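Local atomic coordinates of transferrin binding protein B (Actinobacillus suis, PDB entry 3PQU), a protein that probably binds host transferrin at the bacterial outer membrane, serving as the lipoprotein part of a transferrin receptor for iron acquisition. Residues A[110-115]-A[212-217]; A[162-167]-A[297-302]; A[228-233]-A[247-252]; A[332-337]-A[425-430]. All coordinates share one frame; numbering follows the deposited sequence.

Contact 1: residues A[110-115]-A[212-217]; sequences KQEDKK and DHKVGE
Glu-112 leans across to Asp-212 and Lys-214, joining a loop of the N-lobe handle to a long loop of the N-lobe barrel. Its backbone forms part of a short 3-10 turn, and its CB rests near Asp-212 CA. One atom further out, CG packs on the peptide that follows Asp-212, 3.8 Å from Asp-212 O. The chain then bends (chi2 -57°), which brings CD against the aliphatic part of Lys-214, with Glu-112 CD 3.6 Å from Lys-214 CG. At the tip the two carboxylate oxygens divide their work. Glu-112 OE2 takes a weak, salt-bridging hydrogen bond from Lys-214 NZ at 3.4 Å, whereas Glu-112 OE1 is bound at 3.0 Å by Lys-115 NZ, which comes in 47° off the carboxylate plane. Lys-214 suits its place because its chain, bent at chi3 and chi4, can lay methylenes on the glutamate and still curl its ammonium back to it.

Beside this group Gln-111 and Asp-212 lie alongside each other with their tips in the same direction, and Gln-111 OE1 lies 3.4 Å from Asp-212 CB. Behind them, the buried Asp-113 forms a salt bridge with Arg-211, the residue just before the barrel segment, and so ties the same two loops together at a deeper level.

One carboxylate between two ammonium groups, with Lys-115 NZ and Lys-214 NZ 5.1 Å apart, would be expected to stay ionised and to ease the repulsion between the lysines. With the longer bond on the interdomain side, this surface network probably adds a modest electrostatic link between handle and barrel.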
loop_
_atom_site.group_PDB
_atom_site.type_symbol
_atom_site.label_atom_id
_atom_site.label_comp_id
_atom_site.label_asym_id
_atom_site.label_seq_id
_atom_site.Cartn_x
_atom_site.Cartn_y
_atom_site.Cartn_z
ATOM N N LYS A 110 -23.844 7.937 11.328
ATOM C CA LYS A 110 -25.250 8.049 11.747
ATOM C C LYS A 110 -25.606 7.276 13.017
ATOM O O LYS A 110 -26.711 7.423 13.545
ATOM C CB LYS A 110 -26.182 7.660 10.599
ATOM C CG LYS A 110 -26.138 8.643 9.430
ATOM C CD LYS A 110 -27.036 8.207 8.274
ATOM C CE LYS A 110 -26.917 9.188 7.107
ATOM N NZ LYS A 110 -27.714 8.773 5.932
ATOM N N GLN A 111 -24.674 6.451 13.493
ATOM C CA GLN A 111 -24.801 5.751 14.778
ATOM C C GLN A 111 -23.425 5.686 15.417
ATOM O O GLN A 111 -22.405 5.860 14.735
ATOM C CB GLN A 111 -25.312 4.319 14.591
ATOM C CG GLN A 111 -26.709 4.191 14.056
ATOM C CD GLN A 111 -27.744 4.740 15.018
ATOM O OE1 GLN A 111 -27.621 4.590 16.236
ATOM N NE2 GLN A 111 -28.775 5.377 14.475
ATOM N N GLU A 112 -23.373 5.422 16.714
ATOM C CA GLU A 112 -22.071 5.341 17.383
ATOM C C GLU A 112 -21.098 4.394 16.681
ATOM O O GLU A 112 -19.932 4.728 16.480
ATOM C CB GLU A 112 -22.230 4.950 18.847
ATOM C CG GLU A 112 -22.898 6.024 19.674
ATOM C CD GLU A 112 -22.144 7.345 19.613
ATOM O OE1 GLU A 112 -22.803 8.402 19.660
ATOM O OE2 GLU A 112 -20.897 7.321 19.503
ATOM N N ASP A 113 -21.572 3.215 16.301
ATOM C CA ASP A 113 -20.695 2.239 15.642
ATOM C C ASP A 113 -20.261 2.643 14.222
ATOM O O ASP A 113 -19.397 2.004 13.622
ATOM C CB ASP A 113 -21.337 0.846 15.607
ATOM C CG ASP A 113 -22.542 0.779 14.679
ATOM O OD1 ASP A 113 -23.282 1.788 14.590
ATOM O OD2 ASP A 113 -22.763 -0.298 14.067
ATOM N N LYS A 114 -20.852 3.705 13.687
ATOM C CA LYS A 114 -20.437 4.202 12.373
ATOM C C LYS A 114 -19.692 5.538 12.467
ATOM O O LYS A 114 -19.491 6.228 11.458
ATOM C CB LYS A 114 -21.627 4.251 11.403
ATOM C CG LYS A 114 -22.340 2.900 11.287
ATOM C CD LYS A 114 -23.351 2.850 10.149
ATOM C CE LYS A 114 -24.642 3.563 10.538
ATOM N NZ LYS A 114 -25.506 3.770 9.350
ATOM N N LYS A 115 -19.283 5.898 13.685
ATOM C CA LYS A 115 -18.409 7.063 13.884
ATOM C C LYS A 115 -17.000 6.528 14.081
ATOM O O LYS A 115 -16.651 6.022 15.150
ATOM C CB LYS A 115 -18.843 7.890 15.104
ATOM C CG LYS A 115 -20.224 8.496 14.988
ATOM C CD LYS A 115 -20.666 9.170 16.297
ATOM C CE LYS A 115 -22.052 9.797 16.131
ATOM N NZ LYS A 115 -22.555 10.399 17.395
ATOM N N ASP A 212 -25.414 1.774 19.514
ATOM C CA ASP A 212 -25.729 3.167 19.807
ATOM C C ASP A 212 -25.467 3.661 21.236
ATOM O O ASP A 212 -25.874 4.754 21.591
ATOM C CB ASP A 212 -27.166 3.479 19.389
ATOM C CG ASP A 212 -28.132 2.407 19.804
ATOM O OD1 ASP A 212 -27.940 1.825 20.896
ATOM O OD2 ASP A 212 -29.081 2.148 19.034
ATOM N N HIS A 213 -24.789 2.868 22.049
ATOM C CA HIS A 213 -24.438 3.314 23.396
ATOM C C HIS A 213 -22.932 3.354 23.540
ATOM O O HIS A 213 -22.275 2.331 23.359
ATOM C CB HIS A 213 -25.032 2.373 24.440
ATOM C CG HIS A 213 -26.524 2.307 24.404
ATOM N ND1 HIS A 213 -27.324 3.392 24.697
ATOM C CD2 HIS A 213 -27.364 1.286 24.112
ATOM C CE1 HIS A 213 -28.594 3.044 24.579
ATOM N NE2 HIS A 213 -28.645 1.771 24.230
ATOM N N LYS A 214 -22.394 4.527 23.868
ATOM C CA LYS A 214 -20.947 4.729 23.965
ATOM C C LYS A 214 -20.360 3.957 25.140
ATOM O O LYS A 214 -21.045 3.721 26.132
ATOM C CB LYS A 214 -20.628 6.219 24.131
ATOM C CG LYS A 214 -21.364 7.131 23.157
ATOM C CD LYS A 214 -21.215 8.601 23.543
ATOM C CE LYS A 214 -19.865 9.177 23.122
ATOM N NZ LYS A 214 -19.900 9.728 21.735
ATOM N N VAL A 215 -19.098 3.552 25.019
ATOM C CA VAL A 215 -18.398 2.913 26.132
ATOM C C VAL A 215 -18.415 3.819 27.361
ATOM O O VAL A 215 -18.216 5.033 27.261
ATOM C CB VAL A 215 -16.951 2.581 25.771
ATOM C CG1 VAL A 215 -16.190 2.147 27.012
ATOM C CG2 VAL A 215 -16.916 1.474 24.693
ATOM N N GLY A 216 -18.687 3.237 28.519
ATOM C CA GLY A 216 -18.698 4.001 29.754
ATOM C C GLY A 216 -20.091 4.320 30.261
ATOM O O GLY A 216 -20.293 4.525 31.455
ATOM N N GLU A 217 -21.059 4.363 29.355
ATOM C CA GLU A 217 -22.431 4.629 29.758
ATOM C C GLU A 217 -22.950 3.525 30.678
ATOM O O GLU A 217 -22.465 2.391 30.650
ATOM C CB GLU A 217 -23.333 4.770 28.528
ATOM C CG GLU A 217 -24.798 5.015 28.883
ATOM C CD GLU A 217 -25.649 5.415 27.692
ATOM O OE1 GLU A 217 -25.191 5.248 26.540
ATOM O OE2 GLU A 217 -26.782 5.898 27.913
#

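Contact 2: residues A[162-167]-A[297-302]; sequences KELPKG and GGFYGP
Leu-164 and Phe-299 meet where the strand 163-165, which pairs with the C-lobe handle, passes the end of barrel strand 292-300 in the N-lobe. The leucine holds CG anti to its carbonyl carbon (chi1 -60°), and CD1 lies anti to CA, leaving CD2 as the branch that reaches the phenylalanine, 4.3 Å from Phe-299 CD2. It comes to the ring obliquely. Phe-299 points its CB toward the strand, and its ring also packs edge-to-face with Phe-275 and meets Phe-237, so leucine and aromatic together suit a buried apolar place.

The polar half of the contact is made by the backbone. Glu-163 N donates to Pro-302 O at 3.2 Å, with an N-H...O angle of 137°, although the nitrogen lies nearly along the C=O axis. The glutamate side chain starts with CG beside its own backbone N, and Glu-163 CB comes within 3.6 Å of the same Pro-302 O. Beyond CG the chain bends (chi2 -147°), and its carboxylate serves strand 333-343: OE1 forms a salt bridge with Arg-335, and OE2 is hydrogen-bonded to Thr-333. Lys-162 likewise sends its ammonium away from the barrel, to Leu-352 O. Gly-301, just before Pro-302, has a positive phi, a conformation readily open to glycine, and the chain turns out of the strand there.

A small apolar touch and a single bent backbone hydrogen bond thus join the end of barrel strand 292-300 and the loop after it to strand 163-165, while the charged ends are spent on the C-lobe handle, which makes strand 163-165 a bridge between the two lobes.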
loop_
_atom_site.group_PDB
_atom_site.type_symbol
_atom_site.label_atom_id
_atom_site.label_comp_id
_atom_site.label_asym_id
_atom_site.label_seq_id
_atom_site.Cartn_x
_atom_site.Cartn_y
_atom_site.Cartn_z
ATOM N N LYS A 162 6.010 4.860 4.942
ATOM C CA LYS A 162 7.420 4.808 4.578
ATOM C C LYS A 162 8.357 4.840 5.789
ATOM O O LYS A 162 9.564 4.629 5.652
ATOM C CB LYS A 162 7.751 5.941 3.601
ATOM C CG LYS A 162 7.010 5.835 2.262
ATOM C CD LYS A 162 7.689 6.674 1.192
ATOM C CE LYS A 162 7.167 6.333 -0.205
ATOM N NZ LYS A 162 5.873 6.971 -0.497
ATOM N N GLU A 163 7.790 5.110 6.961
ATOM C CA GLU A 163 8.532 5.123 8.213
ATOM C C GLU A 163 7.741 4.363 9.262
ATOM O O GLU A 163 6.520 4.462 9.293
ATOM C CB GLU A 163 8.748 6.566 8.686
ATOM C CG GLU A 163 9.449 7.436 7.673
ATOM C CD GLU A 163 10.326 8.487 8.320
ATOM O OE1 GLU A 163 10.509 9.565 7.715
ATOM O OE2 GLU A 163 10.834 8.232 9.433
ATOM N N LEU A 164 8.429 3.609 10.119
ATOM C CA LEU A 164 7.741 2.827 11.150
ATOM C C LEU A 164 8.221 3.259 12.533
ATOM O O LEU A 164 9.365 3.650 12.694
ATOM C CB LEU A 164 7.951 1.310 10.947
ATOM C CG LEU A 164 7.482 0.658 9.630
ATOM C CD1 LEU A 164 7.825 -0.845 9.572
ATOM C CD2 LEU A 164 5.987 0.852 9.421
ATOM N N PRO A 165 7.332 3.201 13.534
ATOM C CA PRO A 165 7.759 3.549 14.890
ATOM C C PRO A 165 8.788 2.555 15.414
ATOM O O PRO A 165 8.837 1.416 14.958
ATOM C CB PRO A 165 6.467 3.449 15.706
ATOM C CG PRO A 165 5.340 3.563 14.694
ATOM C CD PRO A 165 5.892 2.892 13.464
ATOM N N LYS A 166 9.616 3.008 16.347
ATOM C CA LYS A 166 10.560 2.150 17.053
ATOM C C LYS A 166 9.886 1.663 18.334
ATOM O O LYS A 166 9.047 2.365 18.898
ATOM C CB LYS A 166 11.811 2.953 17.422
ATOM C CG LYS A 166 12.505 3.611 16.248
ATOM C CD LYS A 166 13.337 2.607 15.486
ATOM C CE LYS A 166 14.458 2.055 16.350
ATOM N NZ LYS A 166 15.193 0.954 15.667
ATOM N N GLY A 167 10.252 0.472 18.801
ATOM C CA GLY A 167 9.704 -0.042 20.045
ATOM C C GLY A 167 9.189 -1.466 19.990
ATOM O O GLY A 167 8.993 -2.027 18.909
ATOM N N GLY A 297 -2.337 -7.509 5.607
ATOM C CA GLY A 297 -2.716 -6.113 5.724
ATOM C C GLY A 297 -1.494 -5.199 5.664
ATOM O O GLY A 297 -0.385 -5.645 5.364
ATOM N N GLY A 298 -1.694 -3.916 5.943
ATOM C CA GLY A 298 -0.594 -2.966 5.907
ATOM C C GLY A 298 -0.734 -1.774 6.835
ATOM O O GLY A 298 -1.814 -1.522 7.380
ATOM N N PHE A 299 0.372 -1.045 7.011
ATOM C CA PHE A 299 0.380 0.221 7.729
ATOM C C PHE A 299 0.175 1.392 6.766
ATOM O O PHE A 299 0.729 1.429 5.669
ATOM C CB PHE A 299 1.697 0.372 8.534
ATOM C CG PHE A 299 1.867 -0.683 9.576
ATOM C CD1 PHE A 299 1.233 -0.571 10.808
ATOM C CD2 PHE A 299 2.599 -1.823 9.306
ATOM C CE1 PHE A 299 1.372 -1.573 11.764
ATOM C CE2 PHE A 299 2.727 -2.830 10.255
ATOM C CZ PHE A 299 2.127 -2.695 11.484
ATOM N N TYR A 300 -0.623 2.356 7.196
ATOM C CA TYR A 300 -0.932 3.516 6.380
ATOM C C TYR A 300 -0.720 4.794 7.198
ATOM O O TYR A 300 -0.811 4.782 8.428
ATOM C CB TYR A 300 -2.375 3.444 5.865
ATOM C CG TYR A 300 -2.668 2.232 4.978
ATOM C CD1 TYR A 300 -2.475 2.294 3.599
ATOM C CD2 TYR A 300 -3.138 1.036 5.521
ATOM C CE1 TYR A 300 -2.739 1.198 2.777
ATOM C CE2 TYR A 300 -3.418 -0.079 4.695
ATOM C CZ TYR A 300 -3.218 0.025 3.327
ATOM O OH TYR A 300 -3.490 -1.044 2.508
ATOM N N GLY A 301 -0.467 5.893 6.498
ATOM C CA GLY A 301 0.013 7.123 7.115
ATOM C C GLY A 301 1.531 7.155 6.957
ATOM O O GLY A 301 2.166 6.110 6.906
ATOM N N PRO A 302 2.116 8.357 6.877
ATOM C CA PRO A 302 3.563 8.471 6.681
ATOM C C PRO A 302 4.324 7.768 7.796
ATOM O O PRO A 302 5.387 7.216 7.529
ATOM C CB PRO A 302 3.815 9.981 6.759
ATOM C CG PRO A 302 2.484 10.613 6.474
ATOM C CD PRO A 302 1.463 9.670 7.026
#

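Contact 3: residues A[228-233]-A[247-252]; sequences AHSSEF and YRNGYI
Ser-230 and Tyr-247 form a hydrogen-bonded antiparallel pair in the beta hairpin of strands 229-236 and 241-249, part of the N-lobe barrel. Their backbones bond in both directions: Tyr-247 N reaches Ser-230 O at 2.9 Å and almost straight (169°), while Ser-230 N reaches Tyr-247 O at 3.2 Å with more bend. Beyond them His-229 and Arg-248 make the non-hydrogen-bonded pair, and His-229 CA comes 3.4 Å from Tyr-247 O in a CA-H...O contact. Asn-249 N then closes the end of the pairing on Ala-228 O.

Side-chain hydrogen bonds reinforce that end. Ser-230 sets OG between its backbone N and carbonyl carbon (chi1 62°), within hydrogen-bonding distance of Asn-249 ND2. Asparagine fits here because one amide nitrogen carries two hydrogens and can serve two acceptors, OG of Ser-230 and O of Ala-228, with a further weak bond to Val-227 O. The Ala-228 carbonyl is therefore gripped twice by a single residue, through its main chain and its side chain.

Packing separates the two faces. With Ser-230 lies Tyr-247, whose CB is 3.5 Å from Ser-230 OG and whose ring has Ser-230 O at its edge. On the opposite face, His-229 CD2 touches Arg-248 CG at 4.3 Å, and the polar ends of both residues converge on Asp-207: the imidazole NE2 is hydrogen-bonded to one oxygen and the guanidinium NE salt-bridged to the other. The histidine ring also packs edge-to-face with Trp-176 and Phe-178.

Asn-249 ND2 finishes the join, its bond to Ser-230 OG 3.0 Å long and within 2° of the amide plane, that to Ala-228 O coming from above the carbonyl plane.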
loop_
_atom_site.group_PDB
_atom_site.type_symbol
_atom_site.label_atom_id
_atom_site.label_comp_id
_atom_site.label_asym_id
_atom_site.label_seq_id
_atom_site.Cartn_x
_atom_site.Cartn_y
_atom_site.Cartn_z
ATOM N N ALA A 228 -20.172 -2.509 19.041
ATOM C CA ALA A 228 -20.146 -3.354 17.847
ATOM C C ALA A 228 -18.979 -4.339 17.825
ATOM O O ALA A 228 -18.818 -5.135 18.737
ATOM C CB ALA A 228 -20.139 -2.496 16.561
ATOM N N HIS A 229 -18.186 -4.281 16.759
ATOM C CA HIS A 229 -17.070 -5.200 16.586
ATOM C C HIS A 229 -15.750 -4.444 16.717
ATOM O O HIS A 229 -15.348 -3.674 15.827
ATOM C CB HIS A 229 -17.162 -5.918 15.235
ATOM C CG HIS A 229 -18.492 -6.564 14.998
ATOM N ND1 HIS A 229 -19.519 -5.934 14.322
ATOM C CD2 HIS A 229 -18.972 -7.774 15.376
ATOM C CE1 HIS A 229 -20.577 -6.731 14.295
ATOM N NE2 HIS A 229 -20.272 -7.850 14.932
ATOM N N SER A 230 -15.073 -4.674 17.835
ATOM C CA SER A 230 -13.878 -3.903 18.153
ATOM C C SER A 230 -12.619 -4.737 17.956
ATOM O O SER A 230 -12.628 -5.969 18.065
ATOM C CB SER A 230 -13.957 -3.357 19.591
ATOM O OG SER A 230 -14.027 -4.425 20.519
ATOM N N SER A 231 -11.523 -4.050 17.653
ATOM C CA SER A 231 -10.258 -4.724 17.436
ATOM C C SER A 231 -9.181 -4.063 18.277
ATOM O O SER A 231 -9.230 -2.857 18.544
ATOM C CB SER A 231 -9.875 -4.686 15.951
ATOM O OG SER A 231 -9.580 -3.373 15.511
ATOM N N GLU A 232 -8.201 -4.852 18.691
ATOM C CA GLU A 232 -7.028 -4.290 19.337
ATOM C C GLU A 232 -5.777 -5.035 18.888
ATOM O O GLU A 232 -5.788 -6.261 18.768
ATOM C CB GLU A 232 -7.165 -4.321 20.860
ATOM C CG GLU A 232 -6.032 -3.554 21.546
ATOM C CD GLU A 232 -6.257 -3.338 23.039
ATOM O OE1 GLU A 232 -7.429 -3.310 23.483
ATOM O OE2 GLU A 232 -5.247 -3.186 23.762
ATOM N N PHE A 233 -4.715 -4.287 18.603
ATOM C CA PHE A 233 -3.440 -4.892 18.214
ATOM C C PHE A 233 -2.251 -4.389 19.039
ATOM O O PHE A 233 -2.207 -3.226 19.442
ATOM C CB PHE A 233 -3.158 -4.641 16.735
ATOM C CG PHE A 233 -4.249 -5.115 15.820
ATOM C CD1 PHE A 233 -4.187 -6.373 15.248
ATOM C CD2 PHE A 233 -5.342 -4.299 15.533
ATOM C CE1 PHE A 233 -5.194 -6.827 14.392
ATOM C CE2 PHE A 233 -6.350 -4.739 14.686
ATOM C CZ PHE A 233 -6.276 -6.013 14.110
ATOM N N TYR A 247 -13.139 -8.657 18.921
ATOM C CA TYR A 247 -14.204 -8.854 19.898
ATOM C C TYR A 247 -15.584 -8.561 19.327
ATOM O O TYR A 247 -15.736 -7.693 18.463
ATOM C CB TYR A 247 -13.997 -7.916 21.097
ATOM C CG TYR A 247 -12.728 -8.153 21.872
ATOM C CD1 TYR A 247 -12.706 -9.053 22.937
ATOM C CD2 TYR A 247 -11.560 -7.453 21.569
ATOM C CE1 TYR A 247 -11.536 -9.278 23.670
ATOM C CE2 TYR A 247 -10.391 -7.659 22.300
ATOM C CZ TYR A 247 -10.387 -8.570 23.347
ATOM O OH TYR A 247 -9.235 -8.774 24.071
ATOM N N ARG A 248 -16.586 -9.275 19.832
ATOM C CA ARG A 248 -17.991 -8.969 19.558
ATOM C C ARG A 248 -18.592 -8.403 20.834
ATOM O O ARG A 248 -18.553 -9.038 21.904
ATOM C CB ARG A 248 -18.756 -10.232 19.112
ATOM C CG ARG A 248 -20.262 -10.028 18.818
ATOM C CD ARG A 248 -21.004 -11.375 18.736
ATOM N NE ARG A 248 -22.397 -11.250 18.300
ATOM C CZ ARG A 248 -23.438 -11.159 19.131
ATOM N NH1 ARG A 248 -23.249 -11.169 20.439
ATOM N NH2 ARG A 248 -24.671 -11.060 18.655
ATOM N N ASN A 249 -19.134 -7.197 20.733
ATOM C CA ASN A 249 -19.701 -6.520 21.902
ATOM C C ASN A 249 -21.221 -6.546 21.844
ATOM O O ASN A 249 -21.826 -5.764 21.113
ATOM C CB ASN A 249 -19.179 -5.081 21.955
ATOM C CG ASN A 249 -17.671 -5.033 22.034
ATOM O OD1 ASN A 249 -17.092 -5.419 23.044
ATOM N ND2 ASN A 249 -17.024 -4.594 20.960
ATOM N N GLY A 250 -21.826 -7.452 22.605
ATOM C CA GLY A 250 -23.248 -7.723 22.502
ATOM C C GLY A 250 -24.188 -6.564 22.771
ATOM O O GLY A 250 -23.810 -5.518 23.309
ATOM N N TYR A 251 -25.439 -6.761 22.390
ATOM C CA TYR A 251 -26.494 -5.794 22.650
ATOM C C TYR A 251 -26.640 -5.599 24.160
ATOM O O TYR A 251 -26.492 -6.558 24.912
ATOM C CB TYR A 251 -27.800 -6.320 22.049
ATOM C CG TYR A 251 -28.988 -5.449 22.321
ATOM C CD1 TYR A 251 -29.811 -5.692 23.414
ATOM C CD2 TYR A 251 -29.291 -4.376 21.486
ATOM C CE1 TYR A 251 -30.908 -4.886 23.670
ATOM C CE2 TYR A 251 -30.383 -3.569 21.734
ATOM C CZ TYR A 251 -31.185 -3.829 22.826
ATOM O OH TYR A 251 -32.269 -3.030 23.071
ATOM N N ILE A 252 -26.914 -4.372 24.608
ATOM C CA ILE A 252 -26.991 -4.082 26.043
ATOM C C ILE A 252 -28.217 -3.249 26.410
ATOM O O ILE A 252 -28.513 -2.251 25.754
ATOM C CB ILE A 252 -25.730 -3.352 26.577
ATOM C CG1 ILE A 252 -25.940 -2.955 28.046
ATOM C CG2 ILE A 252 -25.408 -2.116 25.733
ATOM C CD1 ILE A 252 -24.743 -2.284 28.700
#

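Contact 4: residues A[332-337]-A[425-430]; sequences TTERII and RTATDK
Glu-334 turns CG anti to its backbone N (chi1 174°) and runs on extended, which carries its carboxylate out to Thr-428; Arg-335 also starts anti, whereas the chain of Arg-425 bends at chi2 (-84°), which turns CD back, and its guanidinium ends beside Arg-335. These groups join strand 333-343 of the C-lobe handle sheet to the loop that leaves strand 413-424 for the C-lobe barrel.

Glu-334 OE2 accepts from Thr-428 N at 2.9 Å in a nearly straight bond, the donor standing above the carboxylate plane. A carboxylate suits this place, since Thr-428 opens a short 3-10 turn whose first amide is offered outward; water 1 adds a hydrogen bond to the same oxygen, and OE1 forms a salt bridge with Lys-166. Thr-428 OG1 lies against the group, 3.2 Å from Glu-334 CD.

The guanidinium planes of Arg-335 and Arg-425 are 54° apart where the two side chains cross. Arg-335 CD sits over one face of the Arg-425 guanidinium, 3.6 Å from Arg-425 NH1, so the nearest group over that face is a methylene, offset toward the rim. The like charges are close, Arg-335 NE being 4.0 Å from Arg-425 NH1, and Asp-338 probably offsets their repulsion by forming a salt bridge to NE of each. Arg-425 also reaches Asn-501 in the C-lobe barrel.

The backbones are also linked directly. Arg-425 N donates to Ile-336 O at 2.9 Å from above the carbonyl plane, and water 2 donates to Arg-425 O at 2.8 Å and, weakly, to Ile-336 O.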
loop_
_atom_site.group_PDB
_atom_site.type_symbol
_atom_site.label_atom_id
_atom_site.label_comp_id
_atom_site.label_asym_id
_atom_site.label_seq_id
_atom_site.Cartn_x
_atom_site.Cartn_y
_atom_site.Cartn_z
ATOM N N THR A 332 9.273 8.363 17.786
ATOM C CA THR A 332 10.485 8.224 17.001
ATOM C C THR A 332 10.267 7.144 15.943
ATOM O O THR A 332 9.846 6.032 16.255
ATOM C CB THR A 332 11.666 7.848 17.906
ATOM O OG1 THR A 332 11.849 8.881 18.876
ATOM C CG2 THR A 332 12.942 7.678 17.096
ATOM N N THR A 333 10.528 7.480 14.685
ATOM C CA THR A 333 10.361 6.519 13.609
ATOM C C THR A 333 11.672 6.268 12.891
ATOM O O THR A 333 12.614 7.049 12.984
ATOM C CB THR A 333 9.311 6.983 12.601
ATOM O OG1 THR A 333 9.707 8.236 12.036
ATOM C CG2 THR A 333 7.960 7.154 13.289
ATOM N N GLU A 334 11.725 5.158 12.179
ATOM C CA GLU A 334 12.869 4.848 11.349
ATOM C C GLU A 334 12.376 4.590 9.927
ATOM O O GLU A 334 11.445 3.802 9.704
ATOM C CB GLU A 334 13.614 3.638 11.905
ATOM C CG GLU A 334 14.742 3.159 11.024
ATOM C CD GLU A 334 15.646 2.170 11.725
ATOM O OE1 GLU A 334 15.860 2.307 12.949
ATOM O OE2 GLU A 334 16.152 1.253 11.050
ATOM N N ARG A 335 12.983 5.273 8.966
ATOM C CA ARG A 335 12.528 5.192 7.584
ATOM C C ARG A 335 12.842 3.825 6.977
ATOM O O ARG A 335 13.943 3.319 7.154
ATOM C CB ARG A 335 13.166 6.302 6.756
ATOM C CG ARG A 335 12.531 6.461 5.409
ATOM C CD ARG A 335 12.819 7.832 4.810
ATOM N NE ARG A 335 12.024 8.019 3.599
ATOM C CZ ARG A 335 10.835 8.613 3.562
ATOM N NH1 ARG A 335 10.300 9.110 4.674
ATOM N NH2 ARG A 335 10.184 8.720 2.411
ATOM N N ILE A 336 11.870 3.224 6.284
ATOM C CA ILE A 336 12.083 1.934 5.626
ATOM C C ILE A 336 12.114 1.995 4.102
ATOM O O ILE A 336 12.719 1.143 3.453
ATOM C CB ILE A 336 11.032 0.881 6.024
ATOM C CG1 ILE A 336 9.606 1.403 5.801
ATOM C CG2 ILE A 336 11.237 0.438 7.456
ATOM C CD1 ILE A 336 8.551 0.280 5.853
ATOM N N ILE A 337 11.459 3.001 3.537
ATOM C CA ILE A 337 11.249 3.069 2.096
ATOM C C ILE A 337 11.460 4.472 1.541
ATOM O O ILE A 337 11.076 5.460 2.161
ATOM C CB ILE A 337 9.800 2.637 1.736
ATOM C CG1 ILE A 337 9.556 1.179 2.120
ATOM C CG2 ILE A 337 9.533 2.827 0.255
ATOM C CD1 ILE A 337 8.056 0.730 1.966
ATOM N N ARG A 425 15.450 0.890 2.495
ATOM C CA ARG A 425 16.460 1.445 3.403
ATOM C C ARG A 425 17.137 0.375 4.239
ATOM O O ARG A 425 16.497 -0.579 4.691
ATOM C CB ARG A 425 15.833 2.473 4.350
ATOM C CG ARG A 425 15.463 3.798 3.705
ATOM C CD ARG A 425 16.637 4.723 3.633
ATOM N NE ARG A 425 16.269 6.037 3.108
ATOM C CZ ARG A 425 16.345 7.179 3.786
ATOM N NH1 ARG A 425 15.994 8.312 3.194
ATOM N NH2 ARG A 425 16.790 7.198 5.041
ATOM N N THR A 426 18.434 0.555 4.440
ATOM C CA THR A 426 19.201 -0.225 5.390
ATOM C C THR A 426 18.681 0.056 6.803
ATOM O O THR A 426 18.400 1.199 7.166
ATOM C CB THR A 426 20.702 0.154 5.302
ATOM O OG1 THR A 426 21.177 -0.062 3.960
ATOM C CG2 THR A 426 21.530 -0.656 6.298
ATOM N N ALA A 427 18.533 -0.984 7.607
ATOM C CA ALA A 427 18.197 -0.762 9.004
ATOM C C ALA A 427 19.313 0.062 9.643
ATOM O O ALA A 427 20.497 -0.167 9.361
ATOM C CB ALA A 427 18.019 -2.074 9.718
ATOM N N THR A 428 18.937 1.026 10.481
ATOM C CA THR A 428 19.901 1.960 11.063
ATOM C C THR A 428 20.962 1.258 11.917
ATOM O O THR A 428 22.129 1.671 11.945
ATOM C CB THR A 428 19.207 3.077 11.868
ATOM O OG1 THR A 428 18.306 3.785 11.012
ATOM C CG2 THR A 428 20.241 4.064 12.422
ATOM N N ASP A 429 20.566 0.183 12.591
ATOM C CA ASP A 429 21.511 -0.548 13.424
ATOM C C ASP A 429 22.380 -1.507 12.609
ATOM O O ASP A 429 23.240 -2.182 13.158
ATOM C CB ASP A 429 20.795 -1.287 14.558
ATOM C CG ASP A 429 19.902 -2.405 14.057
ATOM O OD1 ASP A 429 19.840 -2.611 12.826
ATOM O OD2 ASP A 429 19.258 -3.074 14.897
ATOM N N LYS A 430 22.153 -1.564 11.300
ATOM C CA LYS A 430 23.019 -2.343 10.416
ATOM C C LYS A 430 23.863 -1.426 9.540
ATOM O O LYS A 430 24.564 -1.895 8.652
ATOM C CB LYS A 430 22.207 -3.297 9.534
ATOM C CG LYS A 430 21.385 -4.322 10.297
ATOM C CD LYS A 430 22.260 -5.382 10.948
ATOM C CE LYS A 430 21.421 -6.408 11.704
ATOM N NZ LYS A 430 20.734 -5.816 12.889
HETATM O O HOH W 1 17.399 -0.757 13.262
HETATM O O HOH W 2 13.988 -1.872 4.336
#

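Contacts 1 and 3 lie together at the far end of the N-lobe, where Asp-113 CB packs on Ala-228 CB at 3.7 Å; contacts 2 and 4 adjoin between the lobes, their centres 11 Å apart, through the paired strands 163-165 and 333-343. Contact 1 is a surface meeting of loops and relies on charge. Contact 2 is buried, mixing apolar packing with one backbone hydrogen bond. Contacts 3 and 4 are partly buried: regular hairpin pairing dominates the former, while the latter combines charged side chains, backbone and water. Contacts 2 and 3 both draw on the N-lobe barrel sheet, yet their nearest atoms remain about 7 Å apart.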